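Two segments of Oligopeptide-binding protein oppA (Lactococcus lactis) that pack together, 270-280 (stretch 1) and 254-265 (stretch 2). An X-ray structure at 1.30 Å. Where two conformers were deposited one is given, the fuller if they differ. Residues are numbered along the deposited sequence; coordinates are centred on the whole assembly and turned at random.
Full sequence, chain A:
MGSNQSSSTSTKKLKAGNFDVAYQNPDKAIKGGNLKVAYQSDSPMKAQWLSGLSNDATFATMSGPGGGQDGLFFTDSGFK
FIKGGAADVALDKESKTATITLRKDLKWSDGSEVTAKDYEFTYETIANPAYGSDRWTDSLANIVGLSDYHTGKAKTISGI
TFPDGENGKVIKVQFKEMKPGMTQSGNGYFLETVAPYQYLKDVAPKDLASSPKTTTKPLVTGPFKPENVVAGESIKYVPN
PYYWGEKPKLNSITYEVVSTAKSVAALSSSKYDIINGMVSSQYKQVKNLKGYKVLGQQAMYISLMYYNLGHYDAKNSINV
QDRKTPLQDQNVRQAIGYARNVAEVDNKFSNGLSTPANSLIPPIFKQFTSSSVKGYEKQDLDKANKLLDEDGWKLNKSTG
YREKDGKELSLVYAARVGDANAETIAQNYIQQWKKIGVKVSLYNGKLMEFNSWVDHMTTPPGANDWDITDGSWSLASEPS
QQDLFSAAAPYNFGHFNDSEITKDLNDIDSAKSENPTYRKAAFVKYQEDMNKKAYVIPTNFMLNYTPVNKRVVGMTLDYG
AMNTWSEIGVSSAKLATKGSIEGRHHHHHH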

# COMPACT_ATOMS: atom_id res chain seq x y z
N SER A 270 2.73 25.35 -16.88
CA SER A 270 3.73 24.37 -17.42
C SER A 270 4.91 24.13 -16.50
O SER A 270 5.98 23.81 -16.95
CB SER A 270 4.21 24.81 -18.81
OG SER A 270 3.23 24.63 -19.78
N LYS A 271 4.71 24.27 -15.22
CA LYS A 271 5.73 23.97 -14.24
C LYS A 271 6.14 22.47 -14.25
O LYS A 271 7.28 22.16 -14.02
CB LYS A 271 5.27 24.38 -12.85
CG LYS A 271 6.28 24.24 -11.68
CD LYS A 271 5.76 24.91 -10.43
CE LYS A 271 6.54 24.56 -9.19
NZ LYS A 271 7.78 25.19 -9.23
N TYR A 272 5.18 21.60 -14.55
CA TYR A 272 5.41 20.15 -14.66
C TYR A 272 4.89 19.62 -15.98
O TYR A 272 3.85 20.04 -16.41
CB TYR A 272 4.76 19.41 -13.48
CG TYR A 272 5.31 19.90 -12.15
CD1 TYR A 272 6.66 19.68 -11.81
CD2 TYR A 272 4.53 20.56 -11.23
CE1 TYR A 272 7.15 20.11 -10.64
CE2 TYR A 272 5.06 21.01 -10.05
CZ TYR A 272 6.36 20.77 -9.76
OH TYR A 272 6.92 21.21 -8.59
N ASP A 273 5.60 18.69 -16.57
CA ASP A 273 5.14 17.95 -17.73
C ASP A 273 4.11 16.90 -17.37
O ASP A 273 3.23 16.61 -18.14
CB ASP A 273 6.31 17.27 -18.45
CG ASP A 273 7.32 18.24 -18.98
OD1 ASP A 273 6.90 19.08 -19.79
OD2 ASP A 273 8.48 18.18 -18.64
N ILE A 274 4.26 16.31 -16.20
CA ILE A 274 3.39 15.20 -15.72
C ILE A 274 3.17 15.44 -14.25
O ILE A 274 4.09 15.77 -13.57
CB ILE A 274 4.14 13.86 -15.91
CG1 ILE A 274 4.47 13.59 -17.41
CG2 ILE A 274 3.35 12.71 -15.29
CD1 ILE A 274 5.30 12.38 -17.63
N ILE A 275 1.94 15.24 -13.75
CA ILE A 275 1.66 15.12 -12.31
C ILE A 275 0.89 13.84 -12.01
O ILE A 275 -0.12 13.58 -12.58
CB ILE A 275 0.87 16.34 -11.74
CG1 ILE A 275 1.55 17.70 -12.11
CG2 ILE A 275 0.71 16.16 -10.23
CD1 ILE A 275 0.83 18.90 -11.60
N ASN A 276 1.48 13.03 -11.14
CA ASN A 276 0.87 11.77 -10.67
C ASN A 276 0.21 11.96 -9.31
O ASN A 276 0.59 12.80 -8.56
CB ASN A 276 1.96 10.67 -10.62
CG ASN A 276 2.40 10.27 -12.02
OD1 ASN A 276 1.58 9.93 -12.83
ND2 ASN A 276 3.69 10.35 -12.29
N GLY A 277 -0.77 11.13 -9.05
CA GLY A 277 -1.48 11.14 -7.77
C GLY A 277 -2.52 12.20 -7.54
O GLY A 277 -2.92 12.42 -6.45
N MET A 278 -2.96 12.86 -8.61
CA MET A 278 -3.94 13.93 -8.42
C MET A 278 -5.30 13.44 -7.97
O MET A 278 -5.76 12.44 -8.44
CB MET A 278 -4.09 14.77 -9.71
CG MET A 278 -2.83 15.57 -10.01
SD MET A 278 -3.05 16.65 -11.47
CE MET A 278 -4.20 17.90 -10.82
N VAL A 279 -5.90 14.19 -7.05
CA VAL A 279 -7.19 13.85 -6.44
C VAL A 279 -8.34 13.90 -7.49
O VAL A 279 -8.33 14.67 -8.43
CB VAL A 279 -7.52 14.78 -5.25
CG1 VAL A 279 -6.64 14.41 -4.03
CG2 VAL A 279 -7.48 16.27 -5.60
N SER A 280 -9.33 13.07 -7.26
CA SER A 280 -10.49 12.97 -8.15
C SER A 280 -11.24 14.29 -8.31
O SER A 280 -11.80 14.55 -9.37
CB SER A 280 -11.44 11.90 -7.62
OG SER A 280 -10.85 10.61 -7.66
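Stretch 2 254-265: TYEVVSTAKSVA

Stretch 2 enters as the end of a β-strand, 254-258, that begins earlier in the chain. After the strand the chain leads into a helix that includes S263 to A265 and continues later in the chain. Stretch 1 starts at S270, the first residue after a helix to leave helical phi/psi. S270 has positive phi, 62°, in a Schellman motif. A short strand follows at 274-276, and the chain then turns at G277, again with positive phi.

Both segments advance in the same general sense. Y272 has its nearest CA in E256, at 9.1 Å between the CA atoms, and M278 has its nearest in T260, at 7.6 Å between the CA atoms. No backbone hydrogen bonds join the two stretches. The backbones stand too far apart at these points for direct pairing, and side chains fill the space between. The contact buries 479 Å², both sides summed.

Y272 covers the most surface, 80 Å². Its CA-to-CB bond points toward stretch 2, and chi1 is in the m well at -58°. The hydroxyl OH donates a short hydrogen bond to OE1 of E256, 2.5 Å away. This oxygen lies at the edge of the ring, near its plane. A water also donates to Y272 OH and to the carbonyl O of V257, at 2.8 Å in each case. The water thus ties the tyrosine to the strand backbone, in addition to its direct bond to the E256 side chain.

E256 points its CA-to-CB bond toward stretch 1. OE1 also receives a hydrogen bond from a second water, 2.8 Å away, and that water accepts one from NZ of K271 at 2.7 Å. K271 NZ and E256 OE1 are 4.5 Å apart, beyond salt-bridge range. The opposite charges are therefore near each other but meet through the water.

V258, with 51 Å² covered, is the apolar centre of the strand's contact. Its CA-to-CB bond points toward stretch 1. Its CB lies 4.0 Å from CE2 of Y272, oblique to the ring. Its CG1 lies 4.2 Å from CG2 of I275. V258 therefore touches both residues.

I275 sets out sideways, but the end of its side chain comes nearer. CD1 reaches to 3.8 Å from the backbone O of S263, a helical residue. The CA-to-CB bond of S263 points toward stretch 1, and its CB is 4.0 Å from CE of M278. The S263 hydroxyl OG turns back within its own stretch and donates to O of S259 at 2.7 Å. M278 CE also approaches CG2 of V264, at 4.5 Å.

N276 adds a polar contact to the other tyrosine. Its ND2 donates to OH of Y255 at 3.1 Å. The Y255 CA-to-CB bond points away from stretch 1, but the end of the side chain comes nearer and makes this bond possible. Beyond the turn at G277, the CA-to-CB bond of V279 points toward stretch 2, and its CG2 lies 3.9 Å from CG2 of T260.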

# COMPACT_ATOMS: atom_id res chain seq x y z
N THR A 254 13.46 15.65 -13.26
CA THR A 254 13.31 16.17 -11.91
C THR A 254 11.95 15.64 -11.41
O THR A 254 10.97 15.56 -12.15
CB THR A 254 13.41 17.70 -11.88
OG1 THR A 254 12.34 18.25 -12.67
CG2 THR A 254 14.76 18.10 -12.43
N TYR A 255 11.91 15.23 -10.17
CA TYR A 255 10.68 14.66 -9.59
C TYR A 255 10.47 15.35 -8.25
O TYR A 255 11.31 15.25 -7.41
CB TYR A 255 10.80 13.13 -9.45
CG TYR A 255 9.51 12.33 -9.68
CD1 TYR A 255 8.30 12.76 -9.22
CD2 TYR A 255 9.54 11.16 -10.35
CE1 TYR A 255 7.16 12.01 -9.42
CE2 TYR A 255 8.40 10.42 -10.56
CZ TYR A 255 7.21 10.87 -10.10
OH TYR A 255 6.08 10.16 -10.34
N GLU A 256 9.36 16.08 -8.11
CA GLU A 256 9.11 16.97 -6.98
C GLU A 256 7.78 16.68 -6.33
O GLU A 256 6.86 16.35 -7.03
CB GLU A 256 9.15 18.48 -7.44
CG GLU A 256 10.42 18.92 -8.14
CD GLU A 256 10.44 20.42 -8.39
OE1 GLU A 256 9.45 21.12 -8.32
OE2 GLU A 256 11.54 20.85 -8.66
N VAL A 257 7.54 17.02 -5.11
CA VAL A 257 6.18 17.05 -4.59
C VAL A 257 5.56 18.41 -4.92
O VAL A 257 6.26 19.41 -5.11
CB VAL A 257 6.05 16.72 -3.07
CG1 VAL A 257 6.39 15.24 -2.82
CG2 VAL A 257 6.89 17.65 -2.22
N VAL A 258 4.26 18.41 -5.12
CA VAL A 258 3.43 19.60 -5.30
C VAL A 258 2.13 19.49 -4.52
O VAL A 258 1.53 18.42 -4.43
CB VAL A 258 3.12 19.84 -6.79
CG1 VAL A 258 2.28 18.70 -7.34
CG2 VAL A 258 2.40 21.17 -6.97
N SER A 259 1.75 20.55 -3.78
CA SER A 259 0.57 20.50 -2.93
C SER A 259 -0.72 20.38 -3.75
O SER A 259 -0.75 20.71 -4.94
CB SER A 259 0.46 21.75 -2.07
OG SER A 259 0.11 22.86 -2.87
N THR A 260 -1.78 19.92 -3.11
CA THR A 260 -3.06 19.82 -3.77
C THR A 260 -3.57 21.19 -4.23
O THR A 260 -4.09 21.31 -5.34
CB THR A 260 -4.06 19.16 -2.83
OG1 THR A 260 -3.45 17.98 -2.29
CG2 THR A 260 -5.33 18.81 -3.56
N ALA A 261 -3.36 22.22 -3.42
CA ALA A 261 -3.87 23.59 -3.73
C ALA A 261 -3.10 24.28 -4.83
O ALA A 261 -3.60 25.17 -5.44
CB ALA A 261 -3.84 24.44 -2.46
N LYS A 262 -1.89 23.83 -5.11
CA LYS A 262 -1.04 24.43 -6.15
C LYS A 262 -0.97 23.63 -7.46
O LYS A 262 -0.37 24.04 -8.37
CB LYS A 262 0.36 24.74 -5.60
CG LYS A 262 0.34 25.81 -4.47
CD LYS A 262 1.69 26.10 -3.88
CE LYS A 262 1.59 27.26 -2.90
NZ LYS A 262 1.30 28.44 -3.73
N SER A 263 -1.60 22.48 -7.49
CA SER A 263 -1.44 21.56 -8.64
C SER A 263 -2.00 22.07 -9.99
O SER A 263 -1.33 22.00 -10.95
CB SER A 263 -2.04 20.18 -8.33
OG SER A 263 -1.24 19.50 -7.36
N VAL A 264 -3.23 22.52 -10.00
CA VAL A 264 -3.84 22.98 -11.26
C VAL A 264 -3.06 24.19 -11.85
O VAL A 264 -2.80 24.24 -12.99
CB VAL A 264 -5.40 23.27 -11.08
CG1 VAL A 264 -5.95 23.94 -12.33
CG2 VAL A 264 -6.11 21.95 -10.77
N ALA A 265 -2.69 25.12 -11.00
CA ALA A 265 -1.93 26.31 -11.43
C ALA A 265 -0.57 25.84 -12.00
O ALA A 265 -0.08 26.42 -12.91
CB ALA A 265 -1.71 27.26 -10.21
O HOH W 1 9.59 23.37 -10.02
O HOH W 2 6.17 22.03 -6.03